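Local structure of CYCLIN domain-containing protein (Chaetomium thermophilum, 6Z3U) at residues E96-G101 against L221-L226. The protein is a cyclin H-like subunit of the CDK-activating kinase complex and probably regulates the activity of its cyclin-dependent serine/threonine kinase partner. Numbering follows the deposited sequence.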
loop_
_atom_site.group_PDB
_atom_site.type_symbol
_atom_site.label_atom_id
_atom_site.label_comp_id
_atom_site.label_asym_id
_atom_site.label_seq_id
_atom_site.Cartn_x
_atom_site.Cartn_y
_atom_site.Cartn_z
ATOM N N GLU A 96 -21.820 11.896 -4.540
ATOM C CA GLU A 96 -22.517 10.765 -5.143
ATOM C C GLU A 96 -21.666 9.506 -5.068
ATOM O O GLU A 96 -22.188 8.405 -4.851
ATOM C CB GLU A 96 -22.881 11.086 -6.593
ATOM C CG GLU A 96 -23.758 10.036 -7.265
ATOM C CD GLU A 96 -24.269 10.483 -8.622
ATOM O OE1 GLU A 96 -23.480 10.480 -9.590
ATOM O OE2 GLU A 96 -25.462 10.842 -8.721
ATOM N N LEU A 97 -20.352 9.649 -5.248
ATOM C CA LEU A 97 -19.450 8.512 -5.105
ATOM C C LEU A 97 -19.557 7.910 -3.710
ATOM O O LEU A 97 -19.674 6.689 -3.555
ATOM C CB LEU A 97 -18.017 8.957 -5.403
ATOM C CG LEU A 97 -16.914 7.901 -5.348
ATOM C CD1 LEU A 97 -15.810 8.243 -6.336
ATOM C CD2 LEU A 97 -16.338 7.783 -3.946
ATOM N N LEU A 98 -19.526 8.759 -2.678
ATOM C CA LEU A 98 -19.646 8.269 -1.309
ATOM C C LEU A 98 -20.993 7.592 -1.086
ATOM O O LEU A 98 -21.066 6.506 -0.499
ATOM C CB LEU A 98 -19.454 9.422 -0.323
ATOM C CG LEU A 98 -18.065 10.060 -0.266
ATOM C CD1 LEU A 98 -18.058 11.241 0.690
ATOM C CD2 LEU A 98 -17.025 9.039 0.148
ATOM N N ARG A 99 -22.075 8.221 -1.551
ATOM C CA ARG A 99 -23.387 7.593 -1.442
ATOM C C ARG A 99 -23.379 6.215 -2.095
ATOM O O ARG A 99 -23.898 5.246 -1.528
ATOM C CB ARG A 99 -24.461 8.481 -2.076
ATOM C CG ARG A 99 -24.781 9.749 -1.290
ATOM C CD ARG A 99 -26.098 10.389 -1.749
ATOM N NE ARG A 99 -26.082 10.758 -3.164
ATOM C CZ ARG A 99 -25.674 11.935 -3.638
ATOM N NH1 ARG A 99 -25.238 12.878 -2.814
ATOM N NH2 ARG A 99 -25.698 12.169 -4.946
ATOM N N ALA A 100 -22.779 6.109 -3.283
ATOM C CA ALA A 100 -22.702 4.819 -3.960
ATOM C C ALA A 100 -21.930 3.810 -3.120
ATOM O O ALA A 100 -22.303 2.632 -3.049
ATOM C CB ALA A 100 -22.050 4.989 -5.331
ATOM N N GLY A 101 -20.844 4.252 -2.484
ATOM C CA GLY A 101 -20.107 3.368 -1.599
ATOM C C GLY A 101 -20.929 2.918 -0.406
ATOM O O GLY A 101 -20.865 1.756 0.001
ATOM N N LEU A 221 -15.197 12.631 9.887
ATOM C CA LEU A 221 -14.116 12.163 9.029
ATOM C C LEU A 221 -14.656 11.438 7.804
ATOM O O LEU A 221 -14.036 11.475 6.735
ATOM C CB LEU A 221 -13.181 11.245 9.818
ATOM C CG LEU A 221 -12.316 11.901 10.899
ATOM C CD1 LEU A 221 -11.463 10.851 11.598
ATOM C CD2 LEU A 221 -11.437 13.001 10.321
ATOM N N ARG A 222 -15.809 10.781 7.940
ATOM C CA ARG A 222 -16.400 10.024 6.846
ATOM C C ARG A 222 -16.949 10.901 5.729
ATOM O O ARG A 222 -17.292 10.367 4.669
ATOM C CB ARG A 222 -17.525 9.135 7.386
ATOM C CG ARG A 222 -17.042 7.848 8.035
ATOM C CD ARG A 222 -18.026 7.342 9.080
ATOM N NE ARG A 222 -17.708 5.983 9.511
ATOM C CZ ARG A 222 -18.608 5.085 9.900
ATOM N NH1 ARG A 222 -18.213 3.874 10.269
ATOM N NH2 ARG A 222 -19.900 5.392 9.925
ATOM N N PHE A 223 -17.053 12.216 5.929
ATOM C CA PHE A 223 -17.664 13.065 4.914
ATOM C C PHE A 223 -16.914 14.381 4.737
ATOM O O PHE A 223 -16.544 14.743 3.616
ATOM C CB PHE A 223 -19.124 13.349 5.278
ATOM C CG PHE A 223 -19.894 14.050 4.198
ATOM C CD1 PHE A 223 -20.515 13.315 3.202
ATOM C CD2 PHE A 223 -19.994 15.430 4.166
ATOM C CE1 PHE A 223 -21.225 13.939 2.198
ATOM C CE2 PHE A 223 -20.705 16.062 3.162
ATOM C CZ PHE A 223 -21.322 15.314 2.178
ATOM N N SER A 224 -16.692 15.102 5.836
ATOM C CA SER A 224 -16.183 16.470 5.739
ATOM C C SER A 224 -14.857 16.573 4.998
ATOM O O SER A 224 -14.756 17.400 4.074
ATOM C CB SER A 224 -16.071 17.071 7.144
ATOM O OG SER A 224 -17.304 17.624 7.564
ATOM N N PRO A 225 -13.817 15.800 5.326
ATOM C CA PRO A 225 -12.527 15.988 4.648
ATOM C C PRO A 225 -12.443 15.325 3.283
ATOM O O PRO A 225 -11.469 15.565 2.555
ATOM C CB PRO A 225 -11.534 15.361 5.631
ATOM C CG PRO A 225 -12.310 14.241 6.249
ATOM C CD PRO A 225 -13.756 14.708 6.318
ATOM N N LEU A 226 -13.429 14.507 2.913
ATOM C CA LEU A 226 -13.467 13.884 1.598
ATOM C C LEU A 226 -14.145 14.768 0.562
ATOM O O LEU A 226 -13.835 14.668 -0.630
ATOM C CB LEU A 226 -14.199 12.544 1.678
ATOM C CG LEU A 226 -13.667 11.566 2.727
ATOM C CD1 LEU A 226 -14.508 10.299 2.740
ATOM C CD2 LEU A 226 -12.204 11.240 2.485
#
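L98, on helix 83-103, meets F223 and L226 across the junction between the two helical repeats of a cyclin, and so illustrates how a single leucine can pack across the boundary between two repeats of like fold. Residues 96-101 fall within the cyclin-like region and 221-226 within the C-terminal one, where the chain runs from the end of helix 207-221 through R222 and F223 into the short helix 224-227.

Both methyls of L98 take part in the apolar contact. With CG anti to the carbonyl carbon (chi1 -66°), the side chain reaches off its helix and forks: CD1 lies 4.1 Å from CD1 of F223, approaching the ring obliquely, and 4.2 Å from CB of L226, while CD2 packs at 3.8 Å against CD1 of L226. F223 occupies the N-cap position; its CG is anti to the backbone N (chi1 -172°), and the ring swings nearer to L98 than its first bond would suggest. L226 points toward the leucine from the following helical turn, and it also touches A112 of helix 108-124. All three side chains are buried.

The charged end of R222 is held away from this apolar patch, in salt bridges with D108, through NE, and E219, through NH2. What R222 presents to the leucine is its backbone: the carbonyl O lies 4.1 Å from CD1 of L98.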